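PDB 4EH1: flavohemoprotein from Vibrio cholerae O1 biovar El Tor, which probably detoxifies nitric oxide by converting it to nitrate with oxygen and NAD(P)H, its C-terminal reductase domain, the part present here, carrying FAD and the NAD(P)H site. Local coordinates for residues Q38-E43 with K100-G106; R4-E10 with F21-D27; Y57-H61 with A126-Q130. One frame throughout, in Å; residues are numbered along the deposited sequence.

How the interactions relate
Interactions 1 and 2 belong to the antiparallel FAD-binding sheet of the reductase domain, their centres about 12 Å apart. Strand 98-105 of interaction 1 lies beside strand 4-13 of interaction 2: Leu101 N is 2.8 Å from Arg4 O, and Leu101 CB packs on Phe6 CD1. At the other edge of interaction 1, strand 39-44 pairs with strand 53-58, where Ile40 N lies 2.8 Å from Tyr57 O, so interaction 1 leads directly into interaction 3. Interaction 3, centred about 12 Å from interaction 1 and about 17 Å from interaction 2, packs the end of strand 53-58 against helix 126-138 of the NAD-binding domain, beside the flavin. Tyr39, Tyr57, Ser58 and Thr127 all belong to the FAD pocket.

Interaction 1 (Q38-E43 with K100-G106); sequences QYIGIE and KLYAPAG. With SO4 (sulfate ion), chain E.
A chi1 of 155° and an extended chain send the Glu43 carboxylate across to Tyr102, whose CG lies anti to the carbonyl carbon (chi1 -71°). Tyr102 OH donates to Glu43 OE1 at 2.7 Å, arriving from above the carboxylate plane; Arg52 forms a salt bridge to the same oxygen, which probably favours the ionised carboxylate. At the far end Gln38 NE2 reaches Gly106 O at 2.8 Å in a nearly straight bond, using a lone pair in the carbonyl plane. The Tyr39 ring lays one face over Ala105 O, while its CE1 comes to 3.5 Å from Gly106 CA; the same side chain touches the FAD, which places this strand pair at the wall of the flavin pocket. Along the strands, backbone hydrogen bonds join Tyr39 with Ala105, Gly41 with Tyr102, and Glu43 N to Lys100 O, and the one-residue shift of register between the first two pairs is a beta bulge. On the apolar face Ile40 CD1 meets Leu101 CD1 at 3.9 Å, the two side chains crossing at about a right angle, and Ile40 CG2 rests on Pro104 CG. A sulfate, probably from the crystallisation liquor, is hydrogen-bonded to Arg1 and weakly to Ala103 N. Strand 53-58 continues the sheet beyond 39-44 and strand 4-13 beyond 98-105, while Ile70 of strand 68-73 and Leu23 of strand 18-25 pack against the apolar face.

Interaction 2 (R4-E10 with F21-D27); sequences RTFVVRE and FVLVPAD
Phe6 and Pro25 form the tightly packed part of this beta hairpin: Pro25 CA sits over the centre of the Phe6 ring, 3.8 Å from the centroid, in a CH-pi contact 12° off the normal. Phe6 CD2 meanwhile meets Leu23 CB at 3.8 Å. Farther along the same buried side, Val8 CG2 touches Leu23 CD2, and Val8 CG1 reaches the edge of the Phe21 ring. Backbone bonds in both directions between Val7 and Val24 hold the middle of the pair. Beyond it Arg9 and Glu10 both face Val22, a classic beta bulge: Val22 O accepts from Arg9 N at 2.7 Å and only weakly from Glu10 N.

Next to the Phe6-Pro25 contact lies the exposed end of the hairpin. Arg4, its CG trans to the backbone N (chi1 -170°) and its chain extended to NE, lays one guanidinium face on Pro25 CB. Its NE makes a salt bridge with Asp27 OD2 at 3.0 Å, bent to 137° and entering from above the carboxylate plane. Looser are exposed Ala26, poorly ordered Asp27 and, on the other face with Val7, Val22 and Val24, exposed Arg9, which folds at chi3 to lie alongside Val22 and pairs with neighbouring Glu10. Strand 98-105 borders 4-13, with a backbone bond between Phe6 and Val99, while strand 68-73 flanks 18-25 and brings Ile70 and Val72 against Phe21.

Interaction 3 (Y57-H61 with A126-Q130); sequences YSLSH and ATPMQ. With FAD (flavin-adenine dinucleotide), chain C.
Ser58 and Pro128 meet where the FAD-binding beta domain joins the NAD-binding domain, the two-domain architecture of the ferredoxin-NADP reductase type. Residues 126-130 of the helix that follows strand 117-122 lean against the end of strand 53-58 and the residues after it. Along Ser58, CB lies 3.3 Å from FAD O4 and, on the protein side, 3.8 Å from Pro128 CD. A chi1 of -63° sets OG beside the backbone N, where it lies 3.1 Å from FAD N5 and 3.7 Å from Pro128 CD, so the short side chain is wedged between the flavin and the proline ring. In one of its two conformers, Thr127 places CG2 3.4 Å from Ser58 O and 3.5 Å from FAD O4, beside Ser60 CB.

Other contacts are apolar or weakly polar. Ser60 CA points its hydrogen at Thr127 O, and the carbons CB and CG of Gln130 pass close to Ser60 O. The amide of Gln130 turns elsewhere, to Thr162 and Glu161, while Ser60 OG pairs with Ser71. Residues 126-128 belong to a probable NADP(+) site, as in related enzymes, so this part of the helix probably brings the nicotinamide nucleotide near the flavin that Tyr57 and Ser58 hold. Tyr57 OH shares a hydrogen bond with the ribityl O4' at 3.0 Å. At the isoalloxazine, Ser58 N donates to FAD O4 at 3.1 Å, with an N-H...O angle of 156°.

Interaction 1 (Q38-E43 with K100-G106)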
loop_
_atom_site.group_PDB
_atom_site.type_symbol
_atom_site.label_atom_id
_atom_site.label_comp_id
_atom_site.label_asym_id
_atom_site.label_seq_id
_atom_site.Cartn_x
_atom_site.Cartn_y
_atom_site.Cartn_z
ATOM N N GLN A 38 3.136 -21.468 -7.533
ATOM C CA GLN A 38 2.507 -22.095 -6.360
ATOM C C GLN A 38 1.906 -21.064 -5.416
ATOM O O GLN A 38 2.155 -19.854 -5.565
ATOM C CB GLN A 38 3.462 -23.017 -5.617
ATOM C CG GLN A 38 3.899 -24.187 -6.450
ATOM C CD GLN A 38 4.697 -25.173 -5.654
ATOM O OE1 GLN A 38 5.740 -24.839 -5.085
ATOM N NE2 GLN A 38 4.216 -26.400 -5.601
ATOM N N TYR A 39 1.101 -21.535 -4.465
ATOM C CA TYR A 39 0.390 -20.625 -3.541
ATOM C C TYR A 39 0.606 -21.054 -2.098
ATOM O O TYR A 39 0.909 -22.218 -1.829
ATOM C CB TYR A 39 -1.135 -20.597 -3.831
ATOM C CG TYR A 39 -1.748 -21.978 -3.835
ATOM C CD1 TYR A 39 -1.874 -22.694 -5.009
ATOM C CD2 TYR A 39 -2.135 -22.593 -2.644
ATOM C CE1 TYR A 39 -2.390 -23.998 -5.007
ATOM C CE2 TYR A 39 -2.647 -23.871 -2.627
ATOM C CZ TYR A 39 -2.770 -24.572 -3.808
ATOM O OH TYR A 39 -3.295 -25.836 -3.781
ATOM N N ILE A 40 0.443 -20.111 -1.179
ATOM C CA ILE A 40 0.410 -20.448 0.226
ATOM C C ILE A 40 -1.027 -20.320 0.697
ATOM O O ILE A 40 -1.930 -19.973 -0.081
ATOM C CB ILE A 40 1.394 -19.580 1.097
ATOM C CG1 ILE A 40 1.275 -18.077 0.794
ATOM C CG2 ILE A 40 2.828 -19.958 0.815
ATOM C CD1 ILE A 40 0.147 -17.386 1.510
ATOM N N GLY A 41 -1.230 -20.619 1.971
ATOM C CA GLY A 41 -2.521 -20.474 2.605
ATOM C C GLY A 41 -2.474 -19.388 3.665
ATOM O O GLY A 41 -1.497 -19.279 4.419
ATOM N N ILE A 42 -3.514 -18.571 3.726
ATOM C CA ILE A 42 -3.623 -17.581 4.784
ATOM C C ILE A 42 -4.842 -17.908 5.649
ATOM O O ILE A 42 -5.912 -18.216 5.128
ATOM C CB ILE A 42 -3.785 -16.161 4.216
ATOM C CG1 ILE A 42 -2.524 -15.736 3.431
ATOM C CG2 ILE A 42 -4.073 -15.157 5.335
ATOM C CD1 ILE A 42 -1.293 -15.462 4.310
ATOM N N GLU A 43 -4.688 -17.825 6.967
ATOM C CA GLU A 43 -5.796 -18.090 7.868
ATOM C C GLU A 43 -5.986 -16.958 8.858
ATOM O O GLU A 43 -5.042 -16.517 9.519
ATOM C CB GLU A 43 -5.575 -19.405 8.611
ATOM C CG GLU A 43 -6.283 -19.522 9.930
ATOM C CD GLU A 43 -5.865 -20.796 10.668
ATOM O OE1 GLU A 43 -5.991 -21.890 10.072
ATOM O OE2 GLU A 43 -5.388 -20.706 11.827
ATOM N N LYS A 100 -1.615 -16.265 10.199
ATOM C CA LYS A 100 -1.148 -17.635 10.193
ATOM C C LYS A 100 -1.067 -18.090 8.751
ATOM O O LYS A 100 -2.008 -17.885 7.970
ATOM C CB LYS A 100 -2.115 -18.506 10.963
ATOM C CG LYS A 100 -2.450 -17.955 12.334
ATOM C CD LYS A 100 -1.247 -17.984 13.262
ATOM C CE LYS A 100 -1.350 -16.902 14.322
ATOM N NZ LYS A 100 -0.254 -17.006 15.330
ATOM N N LEU A 101 0.049 -18.716 8.407
ATOM C CA LEU A 101 0.386 -19.004 7.024
ATOM C C LEU A 101 0.753 -20.473 6.804
ATOM O O LEU A 101 1.555 -21.033 7.548
ATOM C CB LEU A 101 1.574 -18.139 6.600
ATOM C CG LEU A 101 1.990 -18.250 5.135
ATOM C CD1 LEU A 101 2.478 -16.911 4.624
ATOM C CD2 LEU A 101 3.093 -19.323 4.958
ATOM N N TYR A 102 0.212 -21.060 5.739
ATOM C CA TYR A 102 0.453 -22.459 5.425
ATOM C C TYR A 102 1.395 -22.524 4.260
ATOM O O TYR A 102 1.389 -21.646 3.426
ATOM C CB TYR A 102 -0.846 -23.165 5.070
ATOM C CG TYR A 102 -1.713 -23.345 6.264
ATOM C CD1 TYR A 102 -2.547 -22.314 6.700
ATOM C CD2 TYR A 102 -1.698 -24.534 6.983
ATOM C CE1 TYR A 102 -3.364 -22.472 7.827
ATOM C CE2 TYR A 102 -2.519 -24.706 8.103
ATOM C CZ TYR A 102 -3.345 -23.664 8.518
ATOM O OH TYR A 102 -4.160 -23.823 9.617
ATOM N N ALA A 103 2.169 -23.598 4.219
ATOM C CA ALA A 103 3.333 -23.760 3.360
ATOM C C ALA A 103 2.955 -23.846 1.904
ATOM O O ALA A 103 1.851 -24.237 1.581
ATOM C CB ALA A 103 4.058 -25.047 3.772
ATOM N N PRO A 104 3.891 -23.529 1.007
ATOM C CA PRO A 104 3.581 -23.539 -0.425
ATOM C C PRO A 104 3.116 -24.888 -0.969
ATOM O O PRO A 104 3.624 -25.925 -0.571
ATOM C CB PRO A 104 4.916 -23.128 -1.075
ATOM C CG PRO A 104 5.601 -22.294 -0.019
ATOM C CD PRO A 104 5.248 -23.012 1.273
ATOM N N ALA A 105 2.166 -24.849 -1.903
ATOM C CA ALA A 105 1.606 -26.047 -2.533
ATOM C C ALA A 105 1.094 -25.687 -3.931
ATOM O O ALA A 105 1.129 -24.519 -4.338
ATOM C CB ALA A 105 0.449 -26.633 -1.670
ATOM N N GLY A 106 0.617 -26.686 -4.662
ATOM C CA GLY A 106 -0.015 -26.445 -5.945
ATOM C C GLY A 106 0.736 -27.104 -7.083
ATOM O O GLY A 106 1.954 -27.206 -7.056
HETATM S S SO4 E . 1.975 -26.018 7.252
HETATM O O1 SO4 E . 0.961 -26.562 8.160
HETATM O O2 SO4 E . 3.299 -26.350 7.735
HETATM O O3 SO4 E . 1.802 -26.546 5.901
HETATM O O4 SO4 E . 1.923 -24.564 7.213
HETATM O O HOH W 1 -4.400 -15.171 11.673
#

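Interaction 2 (R4-E10 with F21-D27)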
loop_
_atom_site.group_PDB
_atom_site.type_symbol
_atom_site.label_atom_id
_atom_site.label_comp_id
_atom_site.label_asym_id
_atom_site.label_seq_id
_atom_site.Cartn_x
_atom_site.Cartn_y
_atom_site.Cartn_z
ATOM N N ARG A 4 1.946 -21.775 10.508
ATOM C CA ARG A 4 3.037 -20.941 11.075
ATOM C C ARG A 4 2.776 -19.419 11.090
ATOM O O ARG A 4 2.174 -18.876 10.187
ATOM C CB ARG A 4 4.353 -21.235 10.348
ATOM C CG ARG A 4 5.634 -20.635 10.975
ATOM C CD ARG A 4 6.672 -20.465 9.868
ATOM N NE ARG A 4 8.016 -20.062 10.278
ATOM C CZ ARG A 4 9.071 -20.171 9.472
ATOM N NH1 ARG A 4 8.893 -20.662 8.254
ATOM N NH2 ARG A 4 10.291 -19.801 9.863
ATOM N N THR A 5 3.246 -18.727 12.118
ATOM C CA THR A 5 2.952 -17.305 12.266
ATOM C C THR A 5 3.885 -16.408 11.441
ATOM O O THR A 5 5.084 -16.520 11.542
ATOM C CB THR A 5 3.045 -16.876 13.741
ATOM O OG1 THR A 5 2.020 -17.539 14.487
ATOM C CG2 THR A 5 2.876 -15.352 13.868
ATOM N N PHE A 6 3.324 -15.536 10.613
ATOM C CA PHE A 6 4.132 -14.588 9.859
ATOM C C PHE A 6 3.738 -13.187 10.238
ATOM O O PHE A 6 2.664 -12.970 10.785
ATOM C CB PHE A 6 3.944 -14.782 8.352
ATOM C CG PHE A 6 4.798 -15.870 7.770
ATOM C CD1 PHE A 6 4.639 -17.196 8.190
ATOM C CD2 PHE A 6 5.745 -15.575 6.794
ATOM C CE1 PHE A 6 5.405 -18.201 7.658
ATOM C CE2 PHE A 6 6.520 -16.578 6.235
ATOM C CZ PHE A 6 6.367 -17.907 6.685
ATOM N N VAL A 7 4.595 -12.235 9.906
ATOM C CA VAL A 7 4.351 -10.830 10.181
ATOM C C VAL A 7 4.389 -10.053 8.864
ATOM O O VAL A 7 5.248 -10.290 8.009
ATOM C CB VAL A 7 5.402 -10.284 11.165
ATOM C CG1 VAL A 7 5.148 -8.814 11.508
ATOM C CG2 VAL A 7 5.389 -11.140 12.412
ATOM N N VAL A 8 3.430 -9.149 8.695
ATOM C CA VAL A 8 3.389 -8.270 7.544
ATOM C C VAL A 8 4.534 -7.260 7.686
ATOM O O VAL A 8 4.537 -6.437 8.612
ATOM C CB VAL A 8 2.059 -7.496 7.478
ATOM C CG1 VAL A 8 2.042 -6.566 6.266
ATOM C CG2 VAL A 8 0.865 -8.459 7.476
ATOM N N ARG A 9 5.507 -7.331 6.782
ATOM C CA ARG A 9 6.584 -6.328 6.738
ATOM C C ARG A 9 6.194 -5.127 5.859
ATOM O O ARG A 9 6.618 -3.996 6.101
ATOM C CB ARG A 9 7.860 -6.953 6.189
ATOM C CG ARG A 9 9.099 -6.081 6.370
ATOM C CD ARG A 9 10.401 -6.753 5.890
ATOM N NE ARG A 9 10.481 -6.873 4.433
ATOM C CZ ARG A 9 10.821 -5.877 3.613
ATOM N NH1 ARG A 9 11.113 -4.674 4.110
ATOM N NH2 ARG A 9 10.859 -6.075 2.293
ATOM N N GLU A 10 5.370 -5.388 4.843
ATOM C CA GLU A 10 5.033 -4.383 3.831
ATOM C C GLU A 10 3.637 -4.634 3.324
ATOM O O GLU A 10 3.255 -5.793 3.154
ATOM C CB GLU A 10 5.941 -4.530 2.628
ATOM C CG GLU A 10 6.614 -3.283 2.253
ATOM C CD GLU A 10 8.011 -3.280 2.765
ATOM O OE1 GLU A 10 8.829 -4.050 2.217
ATOM O OE2 GLU A 10 8.285 -2.532 3.725
ATOM N N PHE A 21 1.101 -8.051 0.171
ATOM C CA PHE A 21 1.618 -8.183 1.530
ATOM C C PHE A 21 2.941 -8.930 1.472
ATOM O O PHE A 21 3.008 -10.034 0.948
ATOM C CB PHE A 21 0.669 -9.017 2.400
ATOM C CG PHE A 21 -0.698 -8.410 2.572
ATOM C CD1 PHE A 21 -1.058 -7.818 3.778
ATOM C CD2 PHE A 21 -1.632 -8.436 1.522
ATOM C CE1 PHE A 21 -2.342 -7.251 3.941
ATOM C CE2 PHE A 21 -2.902 -7.880 1.685
ATOM C CZ PHE A 21 -3.255 -7.289 2.902
ATOM N N VAL A 22 3.975 -8.341 2.042
ATOM C CA VAL A 22 5.235 -9.028 2.194
ATOM C C VAL A 22 5.301 -9.586 3.605
ATOM O O VAL A 22 5.218 -8.850 4.581
ATOM C CB VAL A 22 6.437 -8.069 1.971
ATOM C CG1 VAL A 22 7.762 -8.805 2.234
ATOM C CG2 VAL A 22 6.416 -7.491 0.562
ATOM N N LEU A 23 5.466 -10.898 3.708
ATOM C CA LEU A 23 5.356 -11.577 4.975
ATOM C C LEU A 23 6.667 -12.248 5.384
ATOM O O LEU A 23 7.306 -12.930 4.586
ATOM C CB LEU A 23 4.273 -12.642 4.878
ATOM C CG LEU A 23 2.917 -12.125 4.403
ATOM C CD1 LEU A 23 2.120 -13.228 3.709
ATOM C CD2 LEU A 23 2.173 -11.623 5.616
ATOM N N VAL A 24 7.040 -12.082 6.642
ATOM C CA VAL A 24 8.227 -12.740 7.170
ATOM C C VAL A 24 7.868 -13.588 8.397
ATOM O O VAL A 24 6.976 -13.237 9.170
ATOM C CB VAL A 24 9.294 -11.711 7.546
ATOM C CG1 VAL A 24 9.678 -10.861 6.325
ATOM C CG2 VAL A 24 8.773 -10.836 8.629
ATOM N N PRO A 25 8.565 -14.711 8.583
ATOM C CA PRO A 25 8.170 -15.580 9.696
ATOM C C PRO A 25 8.394 -14.863 11.010
ATOM O O PRO A 25 9.398 -14.182 11.127
ATOM C CB PRO A 25 9.139 -16.760 9.600
ATOM C CG PRO A 25 10.038 -16.504 8.468
ATOM C CD PRO A 25 9.848 -15.103 7.985
ATOM N N ALA A 26 7.475 -14.971 11.961
ATOM C CA ALA A 26 7.734 -14.412 13.283
ATOM C C ALA A 26 8.938 -15.096 13.962
ATOM O O ALA A 26 9.524 -14.536 14.880
ATOM C CB ALA A 26 6.510 -14.505 14.161
ATOM N N ASP A 27 9.299 -16.296 13.502
ATOM C CA ASP A 27 10.479 -17.006 14.011
ATOM C C ASP A 27 11.775 -16.278 13.674
ATOM O O ASP A 27 12.628 -16.071 14.536
ATOM C CB ASP A 27 10.580 -18.405 13.392
ATOM C CG ASP A 27 9.412 -19.300 13.759
ATOM O OD1 ASP A 27 8.753 -19.033 14.788
ATOM O OD2 ASP A 27 9.163 -20.285 13.023
#

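Interaction 3 (Y57-H61 with A126-Q130)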
loop_
_atom_site.group_PDB
_atom_site.type_symbol
_atom_site.label_atom_id
_atom_site.label_comp_id
_atom_site.label_asym_id
_atom_site.label_seq_id
_atom_site.Cartn_x
_atom_site.Cartn_y
_atom_site.Cartn_z
ATOM N N TYR A 57 -3.553 -18.083 -1.392
ATOM C CA TYR A 57 -3.045 -16.906 -2.120
ATOM C C TYR A 57 -1.709 -17.226 -2.796
ATOM O O TYR A 57 -0.825 -17.826 -2.179
ATOM C CB TYR A 57 -2.922 -15.663 -1.230
ATOM C CG TYR A 57 -4.247 -15.182 -0.768
ATOM C CD1 TYR A 57 -5.148 -14.603 -1.670
ATOM C CD2 TYR A 57 -4.651 -15.375 0.547
ATOM C CE1 TYR A 57 -6.424 -14.196 -1.264
ATOM C CE2 TYR A 57 -5.911 -14.997 0.960
ATOM C CZ TYR A 57 -6.799 -14.398 0.051
ATOM O OH TYR A 57 -8.049 -14.010 0.470
ATOM N N SER A 58 -1.592 -16.824 -4.056
ATOM C CA SER A 58 -0.453 -17.147 -4.880
ATOM C C SER A 58 0.741 -16.315 -4.474
ATOM O O SER A 58 0.608 -15.136 -4.180
ATOM C CB SER A 58 -0.759 -16.817 -6.336
ATOM O OG SER A 58 -1.827 -17.595 -6.843
ATOM N N LEU A 59 1.928 -16.918 -4.468
ATOM C CA LEU A 59 3.145 -16.127 -4.303
ATOM C C LEU A 59 3.333 -15.230 -5.555
ATOM O O LEU A 59 3.139 -15.686 -6.673
ATOM C CB LEU A 59 4.322 -17.052 -4.051
ATOM C CG LEU A 59 4.020 -17.770 -2.731
ATOM C CD1 LEU A 59 4.539 -19.163 -2.748
ATOM C CD2 LEU A 59 4.549 -16.989 -1.553
ATOM N N SER A 60 3.654 -13.950 -5.371
ATOM C CA SER A 60 3.778 -13.046 -6.526
ATOM C C SER A 60 5.174 -12.462 -6.693
ATOM O O SER A 60 5.350 -11.457 -7.410
ATOM C CB SER A 60 2.811 -11.875 -6.414
ATOM O OG SER A 60 3.061 -11.169 -5.215
ATOM N N HIS A 61 6.142 -13.054 -5.992
ATOM C CA HIS A 61 7.552 -12.776 -6.264
ATOM C C HIS A 61 8.332 -14.098 -6.385
ATOM O O HIS A 61 7.794 -15.155 -6.067
ATOM C CB HIS A 61 8.147 -11.853 -5.182
ATOM C CG HIS A 61 9.120 -10.856 -5.730
ATOM N ND1 HIS A 61 10.343 -11.226 -6.257
ATOM C CD2 HIS A 61 9.037 -9.506 -5.866
ATOM C CE1 HIS A 61 10.980 -10.144 -6.674
ATOM N NE2 HIS A 61 10.205 -9.091 -6.457
ATOM N N ALA A 126 -2.906 -12.314 -12.629
ATOM C CA ALA A 126 -1.540 -11.841 -12.804
ATOM C C ALA A 126 -0.596 -12.215 -11.636
ATOM O O ALA A 126 0.598 -12.247 -11.820
ATOM C CB ALA A 126 -1.523 -10.317 -13.053
ATOM N N THR A 127 -1.145 -12.489 -10.455
ATOM C CA THR A 127 -0.318 -12.719 -9.267
ATOM C C THR A 127 0.719 -13.861 -9.451
ATOM O O THR A 127 1.924 -13.621 -9.327
ATOM C CB THR A 127 -1.183 -12.897 -7.981
ATOM O OG1 THR A 127 -2.057 -11.773 -7.815
ATOM C CG2 THR A 127 -0.314 -13.035 -6.753
ATOM N N PRO A 128 0.275 -15.089 -9.784
ATOM C CA PRO A 128 1.325 -16.108 -9.978
ATOM C C PRO A 128 2.237 -15.820 -11.177
ATOM O O PRO A 128 3.410 -16.204 -11.138
ATOM C CB PRO A 128 0.530 -17.392 -10.205
ATOM C CG PRO A 128 -0.833 -16.897 -10.698
ATOM C CD PRO A 128 -1.076 -15.663 -9.928
ATOM N N MET A 129 1.709 -15.145 -12.205
ATOM C CA MET A 129 2.492 -14.790 -13.356
ATOM C C MET A 129 3.602 -13.852 -12.958
ATOM O O MET A 129 4.670 -13.878 -13.562
ATOM C CB MET A 129 1.661 -14.114 -14.435
ATOM C CG MET A 129 0.631 -15.009 -15.073
ATOM S SD MET A 129 1.287 -16.644 -15.558
ATOM C CE MET A 129 -0.288 -17.303 -16.106
ATOM N N GLN A 130 3.356 -13.030 -11.944
ATOM C CA GLN A 130 4.403 -12.157 -11.433
ATOM C C GLN A 130 5.594 -12.916 -10.792
ATOM O O GLN A 130 6.751 -12.503 -10.939
ATOM C CB GLN A 130 3.817 -11.142 -10.449
ATOM C CG GLN A 130 4.589 -9.795 -10.452
ATOM C CD GLN A 130 4.467 -9.030 -11.779
ATOM O OE1 GLN A 130 3.653 -9.366 -12.652
ATOM N NE2 GLN A 130 5.285 -8.007 -11.933
HETATM P PA FAD C . -15.545 -15.213 0.362
HETATM O O1A FAD C . -15.096 -16.572 0.370
HETATM O O2A FAD C . -16.118 -14.597 1.510
HETATM O O5B FAD C . -16.616 -15.101 -0.747
HETATM C C5B FAD C . -16.538 -15.887 -1.908
HETATM C C4B FAD C . -17.574 -15.527 -2.957
HETATM O O4B FAD C . -18.865 -15.967 -2.581
HETATM C C3B FAD C . -17.641 -14.038 -3.104
HETATM O O3B FAD C . -17.909 -13.743 -4.451
HETATM C C2B FAD C . -18.820 -13.651 -2.278
HETATM O O2B FAD C . -19.377 -12.512 -2.857
HETATM C C1B FAD C . -19.705 -14.861 -2.349
HETATM N N9A FAD C . -20.388 -15.031 -1.071
HETATM C C8A FAD C . -19.845 -14.986 0.126
HETATM N N7A FAD C . -20.760 -15.157 1.080
HETATM C C5A FAD C . -21.919 -15.307 0.479
HETATM C C6A FAD C . -23.290 -15.518 0.916
HETATM N N6A FAD C . -23.603 -15.611 2.216
HETATM N N1A FAD C . -24.202 -15.603 -0.034
HETATM C C2A FAD C . -23.897 -15.516 -1.309
HETATM N N3A FAD C . -22.682 -15.324 -1.776
HETATM C C4A FAD C . -21.668 -15.208 -0.941
HETATM N N1 FAD C . -6.974 -14.559 -4.567
HETATM C C2 FAD C . -6.158 -13.510 -4.626
HETATM O O2 FAD C . -6.594 -12.428 -4.326
HETATM N N3 FAD C . -4.887 -13.587 -4.981
HETATM C C4 FAD C . -4.322 -14.712 -5.300
HETATM O O4 FAD C . -3.159 -14.713 -5.607
HETATM C C4X FAD C . -5.155 -15.919 -5.277
HETATM N N5 FAD C . -4.675 -17.097 -5.601
HETATM C C5X FAD C . -5.443 -18.169 -5.584
HETATM C C6 FAD C . -4.894 -19.361 -5.932
HETATM C C7 FAD C . -5.656 -20.488 -5.931
HETATM C C7M FAD C . -5.064 -21.791 -6.315
HETATM C C8 FAD C . -7.057 -20.422 -5.542
HETATM C C8M FAD C . -7.848 -21.674 -5.541
HETATM C C9 FAD C . -7.616 -19.227 -5.186
HETATM C C9A FAD C . -6.853 -18.090 -5.202
HETATM N N10 FAD C . -7.395 -16.865 -4.849
HETATM C C10 FAD C . -6.554 -15.764 -4.887
HETATM C "C1'" FAD C . -8.786 -16.762 -4.424
HETATM C "C2'" FAD C . -8.847 -16.617 -2.903
HETATM O "O2'" FAD C . -8.352 -17.743 -2.213
HETATM C "C3'" FAD C . -10.221 -16.407 -2.303
HETATM O "O3'" FAD C . -11.132 -17.370 -2.757
HETATM C "C4'" FAD C . -10.770 -15.000 -2.443
HETATM O "O4'" FAD C . -9.839 -14.100 -1.890
HETATM C "C5'" FAD C . -12.142 -14.801 -1.807
HETATM O "O5'" FAD C . -12.177 -15.017 -0.428
HETATM P P FAD C . -12.998 -14.164 0.553
HETATM O O1P FAD C . -12.933 -14.833 1.810
HETATM O O2P FAD C . -12.541 -12.831 0.466
HETATM O O3P FAD C . -14.410 -14.248 -0.069
#